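Local coordinates for protein TetR family Transcriptional regulator (Streptococcus agalactiae 2603V/R, PDB 3KKC) that probably binds DNA as a transcriptional regulator of the TetR family, with a predicted helix-turn-helix near its N-terminal end and an all-helical C-terminal region, at residues P123-R126 / E127-T131; T13-A16 / I17-F21; V5-R8 / Q9-K12. One frame throughout, in Å; residues are numbered along the deposited sequence.

Interaction 1: residues P123-R126 / E127-T131; sequences PRLR and EEYIT
The carboxylate of E128 sits over one face of the R124 guanidinium, offset toward its rim, with the two planes 75° apart. OE1 of E128 comes 3.1 Å from NH1 of R124, a salt bridge of charges alone, since the oxygen stands well out of the guanidinium plane and no N-H points at it. A bend in the R124 chain at chi3 (84°) turns the guanidinium so that both side chains run alongside each other. OE2 of E127 lies 4.3 Å from NH1 of R124, opposite charges near each other but beyond salt-bridge range.

The R126 guanidinium has the carbonyl O of I130 at its edge, 3.0 Å from NH1, at an angle too poor for a hydrogen bond. Its firmer partner is E137, which forms a salt bridge with NE. At the edge of the Y129 ring lies the backbone O of L125. CG of L125 stands anti to the backbone N (chi1 -172°), which carries CD1 to 4.0 Å from CD1 of Y129.

Along the backbone, E127 N bonds to P123 O at 3.2 Å, and I130 N to R126 O at 3.3 Å. I130 then leaves helical geometry as helix 107-129 ends. L125 and I130, both buried and aptly apolar, pack on L140 and L144 of helix 137-157, and L125 also on Y171 of helix 164-175. The R124 to E128 attraction, by contrast, rests on charge alone and does not fix the guanidinium by directed N-H bonds.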
ATOM      1  N   PRO A 123      -1.176 -19.680   7.768  1.00 77.46           N
ATOM      2  CA  PRO A 123      -0.824 -20.794   8.654  1.00 77.28           C
ATOM      3  C   PRO A 123       0.017 -21.872   7.973  1.00 75.70           C
ATOM      4  O   PRO A 123       0.998 -22.324   8.554  1.00 73.42           O
ATOM      5  CB  PRO A 123      -2.190 -21.332   9.091  1.00 78.37           C
ATOM      6  CG  PRO A 123      -3.077 -20.133   9.051  1.00 74.96           C
ATOM      7  CD  PRO A 123      -2.616 -19.370   7.829  1.00 76.56           C
ATOM      8  N   ARG A 124      -0.339 -22.268   6.759  1.00 78.62           N
ATOM      9  CA  ARG A 124       0.502 -23.215   6.043  1.00 82.78           C
ATOM     10  C   ARG A 124       1.850 -22.608   5.644  1.00 81.00           C
ATOM     11  O   ARG A 124       2.886 -23.234   5.788  1.00 82.25           O
ATOM     12  CB  ARG A 124      -0.233 -23.838   4.848  1.00 89.10           C
ATOM     13  CG  ARG A 124      -0.883 -25.179   5.192  1.00 94.25           C
ATOM     14  CD  ARG A 124      -1.766 -25.739   4.083  1.00101.94           C
ATOM     15  NE  ARG A 124      -1.024 -26.496   3.064  1.00109.77           N
ATOM     16  CZ  ARG A 124      -0.353 -27.633   3.279  1.00109.37           C
ATOM     17  NH1 ARG A 124      -0.285 -28.164   4.498  1.00111.57           N
ATOM     18  NH2 ARG A 124       0.274 -28.231   2.268  1.00104.46           N
ATOM     19  N   LEU A 125       1.834 -21.378   5.158  1.00 81.25           N
ATOM     20  CA  LEU A 125       3.056 -20.698   4.745  1.00 77.54           C
ATOM     21  C   LEU A 125       4.065 -20.686   5.884  1.00 77.66           C
ATOM     22  O   LEU A 125       5.272 -20.831   5.676  1.00 78.28           O
ATOM     23  CB  LEU A 125       2.734 -19.256   4.344  1.00 80.12           C
ATOM     24  CG  LEU A 125       3.907 -18.513   3.715  1.00 81.02           C
ATOM     25  CD1 LEU A 125       4.478 -19.344   2.560  1.00 80.67           C
ATOM     26  CD2 LEU A 125       3.492 -17.126   3.255  1.00 76.04           C
ATOM     27  N   ARG A 126       3.549 -20.503   7.095  1.00 78.46           N
ATOM     28  CA  ARG A 126       4.370 -20.393   8.291  1.00 80.23           C
ATOM     29  C   ARG A 126       5.034 -21.732   8.582  1.00 80.61           C
ATOM     30  O   ARG A 126       6.254 -21.845   8.596  1.00 77.11           O
ATOM     31  CB  ARG A 126       3.493 -20.016   9.490  1.00 77.82           C
ATOM     32  CG  ARG A 126       4.144 -19.101  10.492  1.00 75.73           C
ATOM     33  CD  ARG A 126       5.582 -19.419  10.662  1.00 76.19           C
ATOM     34  NE  ARG A 126       5.959 -19.499  12.069  1.00 80.20           N
ATOM     35  CZ  ARG A 126       6.939 -20.271  12.534  1.00 82.70           C
ATOM     36  NH1 ARG A 126       7.642 -21.041  11.705  1.00 75.71           N
ATOM     37  NH2 ARG A 126       7.218 -20.279  13.829  1.00 88.40           N
ATOM     38  N   GLU A 127       4.198 -22.737   8.820  1.00 80.26           N
ATOM     39  CA  GLU A 127       4.628 -24.022   9.328  1.00 81.90           C
ATOM     40  C   GLU A 127       5.533 -24.714   8.318  1.00 87.32           C
ATOM     41  O   GLU A 127       6.389 -25.512   8.682  1.00 91.33           O
ATOM     42  CB  GLU A 127       3.389 -24.869   9.663  1.00 85.96           C
ATOM     43  CG  GLU A 127       3.530 -26.377   9.464  1.00 94.66           C
ATOM     44  CD  GLU A 127       2.184 -27.071   9.230  1.00105.14           C
ATOM     45  OE1 GLU A 127       1.780 -27.902  10.078  1.00109.62           O
ATOM     46  OE2 GLU A 127       1.526 -26.788   8.196  1.00107.06           O
ATOM     47  N   GLU A 128       5.381 -24.358   7.052  1.00 85.52           N
ATOM     48  CA  GLU A 128       5.947 -25.154   5.986  1.00 85.24           C
ATOM     49  C   GLU A 128       7.156 -24.511   5.321  1.00 85.70           C
ATOM     50  O   GLU A 128       7.962 -25.208   4.713  1.00 86.49           O
ATOM     51  CB  GLU A 128       4.871 -25.423   4.946  1.00 87.50           C
ATOM     52  CG  GLU A 128       4.963 -26.753   4.288  1.00 94.55           C
ATOM     53  CD  GLU A 128       3.630 -27.183   3.716  1.00 97.90           C
ATOM     54  OE1 GLU A 128       2.687 -27.403   4.521  1.00 99.88           O
ATOM     55  OE2 GLU A 128       3.536 -27.292   2.470  1.00 94.00           O
ATOM     56  N   TYR A 129       7.290 -23.191   5.417  1.00 81.75           N
ATOM     57  CA  TYR A 129       8.387 -22.514   4.717  1.00 79.75           C
ATOM     58  C   TYR A 129       9.407 -21.837   5.636  1.00 81.00           C
ATOM     59  O   TYR A 129      10.536 -21.552   5.226  1.00 83.97           O
ATOM     60  CB  TYR A 129       7.841 -21.541   3.660  1.00 74.42           C
ATOM     61  CG  TYR A 129       7.300 -22.283   2.492  1.00 75.91           C
ATOM     62  CD1 TYR A 129       6.132 -23.013   2.619  1.00 80.99           C
ATOM     63  CD2 TYR A 129       7.974 -22.315   1.282  1.00 78.38           C
ATOM     64  CE1 TYR A 129       5.627 -23.731   1.581  1.00 86.74           C
ATOM     65  CE2 TYR A 129       7.478 -23.051   0.218  1.00 83.56           C
ATOM     66  CZ  TYR A 129       6.290 -23.753   0.378  1.00 88.19           C
ATOM     67  OH  TYR A 129       5.739 -24.497  -0.640  1.00 87.61           O
ATOM     68  N   ILE A 130       9.003 -21.597   6.876  1.00 77.27           N
ATOM     69  CA  ILE A 130       9.857 -20.925   7.836  1.00 81.01           C
ATOM     70  C   ILE A 130      10.296 -21.918   8.885  1.00 89.88           C
ATOM     71  O   ILE A 130       9.490 -22.382   9.687  1.00 92.83           O
ATOM     72  CB  ILE A 130       9.118 -19.782   8.533  1.00 77.89           C
ATOM     73  CG1 ILE A 130       8.560 -18.805   7.490  1.00 73.28           C
ATOM     74  CG2 ILE A 130      10.030 -19.091   9.555  1.00 74.48           C
ATOM     75  CD1 ILE A 130       9.606 -18.247   6.574  1.00 70.80           C
ATOM     76  N   THR A 131      11.583 -22.238   8.886  1.00 93.95           N
ATOM     77  CA  THR A 131      12.087 -23.303   9.738  1.00 92.79           C
ATOM     78  C   THR A 131      12.702 -22.798  11.043  1.00 90.21           C
ATOM     79  O   THR A 131      12.553 -23.440  12.084  1.00 85.55           O
ATOM     80  CB  THR A 131      13.081 -24.191   8.972  1.00 91.38           C
ATOM     81  OG1 THR A 131      12.578 -25.528   8.952  1.00 92.85           O
ATOM     82  CG2 THR A 131      14.459 -24.171   9.630  1.00 91.74           C
TER

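Interaction 2: residues T13-A16 / I17-F21; sequences TKVA and IYNAF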
ATOM      1  N   THR A  13     -32.200 -12.249 -14.929  1.00 97.34           N
ATOM      2  CA  THR A  13     -31.988 -10.820 -14.738  1.00105.01           C
ATOM      3  C   THR A  13     -31.056 -10.516 -13.558  1.00106.95           C
ATOM      4  O   THR A  13     -30.375  -9.489 -13.557  1.00112.83           O
ATOM      5  CB  THR A  13     -33.308  -9.945 -14.673  1.00121.61           C
ATOM      6  OG1 THR A  13     -34.322 -10.601 -13.903  1.00125.55           O
ATOM      7  CG2 THR A  13     -33.838  -9.636 -16.072  1.00114.73           C
ATOM      8  N   LYS A  14     -31.017 -11.399 -12.562  1.00 98.50           N
ATOM      9  CA  LYS A  14     -30.130 -11.185 -11.422  1.00 87.94           C
ATOM     10  C   LYS A  14     -28.692 -11.358 -11.899  1.00 85.04           C
ATOM     11  O   LYS A  14     -27.814 -10.559 -11.588  1.00 89.12           O
ATOM     12  CB  LYS A  14     -30.463 -12.131 -10.262  1.00 81.55           C
ATOM     13  CG  LYS A  14     -30.790 -11.393  -8.968  1.00 90.73           C
ATOM     14  CD  LYS A  14     -30.979 -12.342  -7.783  1.00 98.19           C
ATOM     15  CE  LYS A  14     -29.778 -13.298  -7.599  1.00103.19           C
ATOM     16  NZ  LYS A  14     -28.888 -13.063  -6.389  1.00102.89           N
ATOM     17  N   VAL A  15     -28.469 -12.390 -12.698  1.00 82.51           N
ATOM     18  CA  VAL A  15     -27.171 -12.631 -13.315  1.00 76.21           C
ATOM     19  C   VAL A  15     -26.739 -11.501 -14.254  1.00 76.82           C
ATOM     20  O   VAL A  15     -25.564 -11.172 -14.305  1.00 82.17           O
ATOM     21  CB  VAL A  15     -27.156 -13.980 -14.060  1.00 69.45           C
ATOM     22  CG1 VAL A  15     -26.027 -14.021 -15.113  1.00 62.63           C
ATOM     23  CG2 VAL A  15     -27.074 -15.127 -13.055  1.00 64.94           C
ATOM     24  N   ALA A  16     -27.670 -10.894 -14.986  1.00 75.33           N
ATOM     25  CA  ALA A  16     -27.285  -9.814 -15.905  1.00 80.05           C
ATOM     26  C   ALA A  16     -26.634  -8.654 -15.161  1.00 91.61           C
ATOM     27  O   ALA A  16     -25.626  -8.100 -15.609  1.00 96.09           O
ATOM     28  CB  ALA A  16     -28.460  -9.318 -16.713  1.00 65.65           C
ATOM     29  N   ILE A  17     -27.229  -8.292 -14.030  1.00 91.71           N
ATOM     30  CA  ILE A  17     -26.694  -7.253 -13.163  1.00 93.04           C
ATOM     31  C   ILE A  17     -25.318  -7.674 -12.633  1.00 96.43           C
ATOM     32  O   ILE A  17     -24.322  -6.957 -12.797  1.00 96.48           O
ATOM     33  CB  ILE A  17     -27.659  -6.999 -11.987  1.00 88.19           C
ATOM     34  CG1 ILE A  17     -29.054  -6.653 -12.527  1.00 81.87           C
ATOM     35  CG2 ILE A  17     -27.098  -5.935 -11.024  1.00 86.33           C
ATOM     36  CD1 ILE A  17     -30.139  -6.783 -11.491  1.00 82.78           C
ATOM     37  N   TYR A  18     -25.272  -8.848 -12.009  1.00 94.11           N
ATOM     38  CA  TYR A  18     -24.027  -9.415 -11.525  1.00 89.54           C
ATOM     39  C   TYR A  18     -22.954  -9.247 -12.593  1.00 91.31           C
ATOM     40  O   TYR A  18     -21.946  -8.596 -12.355  1.00 93.39           O
ATOM     41  CB  TYR A  18     -24.231 -10.890 -11.193  1.00 88.25           C
ATOM     42  CG  TYR A  18     -23.126 -11.544 -10.381  1.00 91.82           C
ATOM     43  CD1 TYR A  18     -23.202 -11.595  -8.988  1.00 93.68           C
ATOM     44  CD2 TYR A  18     -22.026 -12.135 -11.004  1.00 92.21           C
ATOM     45  CE1 TYR A  18     -22.223 -12.188  -8.235  1.00 93.82           C
ATOM     46  CE2 TYR A  18     -21.024 -12.740 -10.248  1.00 96.51           C
ATOM     47  CZ  TYR A  18     -21.130 -12.759  -8.857  1.00 97.83           C
ATOM     48  OH  TYR A  18     -20.155 -13.357  -8.078  1.00 99.88           O
ATOM     49  N   ASN A  19     -23.180  -9.809 -13.779  1.00 91.11           N
ATOM     50  CA  ASN A  19     -22.156  -9.779 -14.832  1.00 90.02           C
ATOM     51  C   ASN A  19     -21.810  -8.344 -15.259  1.00 87.03           C
ATOM     52  O   ASN A  19     -20.647  -8.038 -15.543  1.00 89.52           O
ATOM     53  CB  ASN A  19     -22.523 -10.670 -16.051  1.00 64.39           C
ATOM     54  CG  ASN A  19     -22.471 -12.193 -15.744  1.00 75.71           C
ATOM     55  OD1 ASN A  19     -21.817 -12.660 -14.789  1.00 74.30           O
ATOM     56  ND2 ASN A  19     -23.165 -12.965 -16.573  1.00 74.38           N
ATOM     57  N   ALA A  20     -22.807  -7.466 -15.276  1.00 83.07           N
ATOM     58  CA  ALA A  20     -22.586  -6.045 -15.597  1.00 78.13           C
ATOM     59  C   ALA A  20     -21.638  -5.374 -14.605  1.00 79.95           C
ATOM     60  O   ALA A  20     -20.738  -4.619 -14.980  1.00 83.50           O
ATOM     61  CB  ALA A  20     -23.903  -5.297 -15.649  1.00 67.02           C
ATOM     62  N   PHE A  21     -21.855  -5.659 -13.332  1.00 76.71           N
ATOM     63  CA  PHE A  21     -21.030  -5.123 -12.262  1.00 75.15           C
ATOM     64  C   PHE A  21     -19.564  -5.546 -12.432  1.00 79.50           C
ATOM     65  O   PHE A  21     -18.657  -4.749 -12.261  1.00 80.28           O
ATOM     66  CB  PHE A  21     -21.595  -5.616 -10.931  1.00 73.19           C
ATOM     67  CG  PHE A  21     -20.850  -5.131  -9.727  1.00 79.28           C
ATOM     68  CD1 PHE A  21     -20.774  -3.768  -9.442  1.00 77.00           C
ATOM     69  CD2 PHE A  21     -20.289  -6.032  -8.847  1.00 66.90           C
ATOM     70  CE1 PHE A  21     -20.116  -3.331  -8.338  1.00 79.99           C
ATOM     71  CE2 PHE A  21     -19.628  -5.591  -7.717  1.00 80.75           C
ATOM     72  CZ  PHE A  21     -19.528  -4.245  -7.464  1.00 82.76           C
TER
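Y18 N bonds to K14 O at 3.1 Å and N19 N to V15 O at 2.8 Å, backbone hydrogen bonds of the regular i to i+4 spacing that joins T13-A16 to I17-F21. A20 N bonds to A16 O at 2.9 Å, whereas the bond from I17 N to T13 O is weak.

Among side chains, V15 and N19 lie alongside each other on an outer flank. CG1 of V15, set anti to the backbone N (chi1 159°), touches ND2 of N19 at 3.4 Å. I17 folds back along the helix, its CG1 3.3 Å from T13 O. The small CB of A20 fits against A16 O at 3.3 Å, an economy of bulk that suits the close approach of L41.

Partners elsewhere in the chain place these turns in the fold. Y18 OH is hydrogen-bonded to D66 of helix 57-71, and branched I17 reaches V38, A42 and L59, where a compact apolar chain can fill a shared core. Such packing of a first helix against the predicted helix-turn-helix and the following long helix is typical of the TetR-family DNA-binding domain.

Interaction 3: residues V5-R8 / Q9-K12; sequences VKDR and QIQK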
ATOM      1  N   VAL A   5     -41.266 -20.578 -15.442  1.00115.95           N
ATOM      2  CA  VAL A   5     -40.695 -19.702 -16.469  1.00112.92           C
ATOM      3  C   VAL A   5     -40.397 -18.291 -15.962  1.00108.85           C
ATOM      4  O   VAL A   5     -39.378 -17.698 -16.326  1.00108.08           O
ATOM      5  CB  VAL A   5     -41.592 -19.625 -17.736  1.00102.89           C
ATOM      6  CG1 VAL A   5     -42.995 -19.150 -17.380  1.00110.32           C
ATOM      7  CG2 VAL A   5     -40.973 -18.710 -18.778  1.00100.62           C
ATOM      8  N   LYS A   6     -41.285 -17.754 -15.130  1.00104.28           N
ATOM      9  CA  LYS A   6     -41.034 -16.466 -14.501  1.00106.44           C
ATOM     10  C   LYS A   6     -39.832 -16.531 -13.548  1.00105.86           C
ATOM     11  O   LYS A   6     -39.036 -15.592 -13.489  1.00 99.05           O
ATOM     12  CB  LYS A   6     -42.283 -15.951 -13.786  1.00112.38           C
ATOM     13  CG  LYS A   6     -43.197 -15.113 -14.666  1.00115.20           C
ATOM     14  CD  LYS A   6     -44.563 -14.959 -14.037  1.00120.59           C
ATOM     15  CE  LYS A   6     -45.633 -14.847 -15.110  1.00126.18           C
ATOM     16  NZ  LYS A   6     -47.012 -14.759 -14.551  1.00130.68           N
ATOM     17  N   ASP A   7     -39.689 -17.639 -12.823  1.00108.13           N
ATOM     18  CA  ASP A   7     -38.514 -17.820 -11.997  1.00111.16           C
ATOM     19  C   ASP A   7     -37.286 -17.747 -12.889  1.00109.67           C
ATOM     20  O   ASP A   7     -36.401 -16.919 -12.676  1.00114.45           O
ATOM     21  CB  ASP A   7     -38.534 -19.159 -11.257  1.00120.29           C
ATOM     22  CG  ASP A   7     -37.246 -19.400 -10.437  1.00128.84           C
ATOM     23  OD1 ASP A   7     -36.860 -18.500  -9.648  1.00134.31           O
ATOM     24  OD2 ASP A   7     -36.623 -20.485 -10.583  1.00125.02           O
ATOM     25  N   ARG A   8     -37.244 -18.614 -13.895  1.00103.50           N
ATOM     26  CA  ARG A   8     -36.104 -18.698 -14.805  1.00 95.71           C
ATOM     27  C   ARG A   8     -35.790 -17.327 -15.359  1.00 95.34           C
ATOM     28  O   ARG A   8     -34.686 -17.079 -15.820  1.00 99.73           O
ATOM     29  CB  ARG A   8     -36.410 -19.658 -15.961  1.00 90.87           C
ATOM     30  CG  ARG A   8     -35.494 -20.843 -16.073  1.00 86.53           C
ATOM     31  CD  ARG A   8     -36.195 -22.015 -16.749  1.00 90.63           C
ATOM     32  NE  ARG A   8     -36.904 -21.633 -17.974  1.00 96.79           N
ATOM     33  CZ  ARG A   8     -37.928 -22.314 -18.482  1.00 95.38           C
ATOM     34  NH1 ARG A   8     -38.366 -23.410 -17.875  1.00 94.49           N
ATOM     35  NH2 ARG A   8     -38.521 -21.898 -19.591  1.00 92.46           N
ATOM     36  N   GLN A   9     -36.769 -16.434 -15.303  1.00 96.59           N
ATOM     37  CA  GLN A   9     -36.601 -15.090 -15.840  1.00103.98           C
ATOM     38  C   GLN A   9     -36.063 -14.082 -14.812  1.00106.49           C
ATOM     39  O   GLN A   9     -35.371 -13.128 -15.175  1.00101.90           O
ATOM     40  CB  GLN A   9     -37.910 -14.597 -16.452  1.00106.89           C
ATOM     41  CG  GLN A   9     -37.740 -13.817 -17.739  1.00112.12           C
ATOM     42  CD  GLN A   9     -38.396 -12.451 -17.653  1.00126.90           C
ATOM     43  OE1 GLN A   9     -39.331 -12.133 -18.406  1.00130.38           O
ATOM     44  NE2 GLN A   9     -37.928 -11.637 -16.710  1.00132.90           N
ATOM     45  N   ILE A  10     -36.373 -14.299 -13.535  1.00111.13           N
ATOM     46  CA  ILE A  10     -35.833 -13.443 -12.489  1.00113.81           C
ATOM     47  C   ILE A  10     -34.425 -13.882 -12.180  1.00111.29           C
ATOM     48  O   ILE A  10     -33.628 -13.106 -11.673  1.00108.84           O
ATOM     49  CB  ILE A  10     -36.653 -13.457 -11.165  1.00100.18           C
ATOM     50  CG1 ILE A  10     -36.437 -14.767 -10.390  1.00102.91           C
ATOM     51  CG2 ILE A  10     -38.124 -13.111 -11.415  1.00 93.60           C
ATOM     52  CD1 ILE A  10     -37.141 -14.802  -9.036  1.00105.90           C
ATOM     53  N   GLN A  11     -34.123 -15.135 -12.487  1.00113.12           N
ATOM     54  CA  GLN A  11     -32.780 -15.648 -12.272  1.00115.08           C
ATOM     55  C   GLN A  11     -31.826 -15.137 -13.357  1.00110.67           C
ATOM     56  O   GLN A  11     -30.677 -14.806 -13.066  1.00111.35           O
ATOM     57  CB  GLN A  11     -32.782 -17.175 -12.191  1.00118.98           C
ATOM     58  CG  GLN A  11     -33.503 -17.732 -10.966  1.00126.19           C
ATOM     59  CD  GLN A  11     -33.571 -19.257 -10.970  1.00132.06           C
ATOM     60  OE1 GLN A  11     -34.263 -19.861 -11.795  1.00133.24           O
ATOM     61  NE2 GLN A  11     -32.851 -19.885 -10.043  1.00134.76           N
ATOM     62  N   LYS A  12     -32.296 -15.054 -14.599  1.00105.08           N
ATOM     63  CA  LYS A  12     -31.461 -14.484 -15.659  1.00103.79           C
ATOM     64  C   LYS A  12     -31.230 -12.972 -15.489  1.00103.46           C
ATOM     65  O   LYS A  12     -30.174 -12.460 -15.875  1.00104.73           O
ATOM     66  CB  LYS A  12     -32.014 -14.791 -17.058  1.00105.74           C
ATOM     67  CG  LYS A  12     -31.054 -14.421 -18.205  1.00111.90           C
ATOM     68  CD  LYS A  12     -31.771 -14.337 -19.560  1.00118.83           C
ATOM     69  CE  LYS A  12     -30.796 -14.102 -20.733  1.00118.69           C
ATOM     70  NZ  LYS A  12     -31.480 -13.785 -22.050  1.00113.86           N
TER
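I10 lays its CG1 against the carbonyl of D7, 3.1 Å from D7 O, and continues until its CD1 stands 3.8 Å from D7 OD1. The first torsion (chi1 74°) sets CG1 between the backbone N and the carbonyl carbon, a crowded position which lays the chain along the preceding turn. The other branch, CG2, lies 3.4 Å from K6 O, and the two branches thus meet the carbonyls of D7 and K6.

D7 turns its carboxylate toward the following turn, with CG anti to the backbone N (chi1 177°). There it meets the side chain of Q11, the carboxylate and amide planes being 30° apart. CG of Q11 meanwhile rests 3.5 Å from D7 O. A carboxylate and an amide both suit this face of the helix, where polar ends can remain in touch with solvent while the methylene groups of the glutamine lie along the backbone.

These turns belong to the N-terminal part of helix 4-24, the helix that farther on packs against the predicted helix-turn-helix of the TetR-type DNA-binding domain. Here its sides are mostly charged or amide-bearing, in keeping with a surface location. K6 O accepts I10 N at 3.0 Å, and D7 O takes Q11 N at 2.9 Å, while the bond from K12 N to R8 O is weak. R8 curls back, one guanidinium face lying over CA of V5. At the following turn, the hydroxyl of T13 hydrogen-bonds to Q9 O and, more weakly, to I10 O.

Interactions 2 and 3 are successive stretches of helix 4-24, their centres about 13 Å apart, yet their surroundings differ. Interaction 3 is a surface contact dominated by polar and charged side chains, whereas interaction 2 is partly buried and turns I17, A20 and F21 into the core of the probable DNA-binding domain. Interaction 1 lies at the other side of the chain's centre, about 40 Å from the centre of interaction 2, where helix 107-129 ends in the C-terminal region. It too is partly buried, but adds ionic pairs: one within its own segments and one from R126 to E137. Interaction 2 instead ties to another helix through a tyrosine hydroxyl, Y18 to D66.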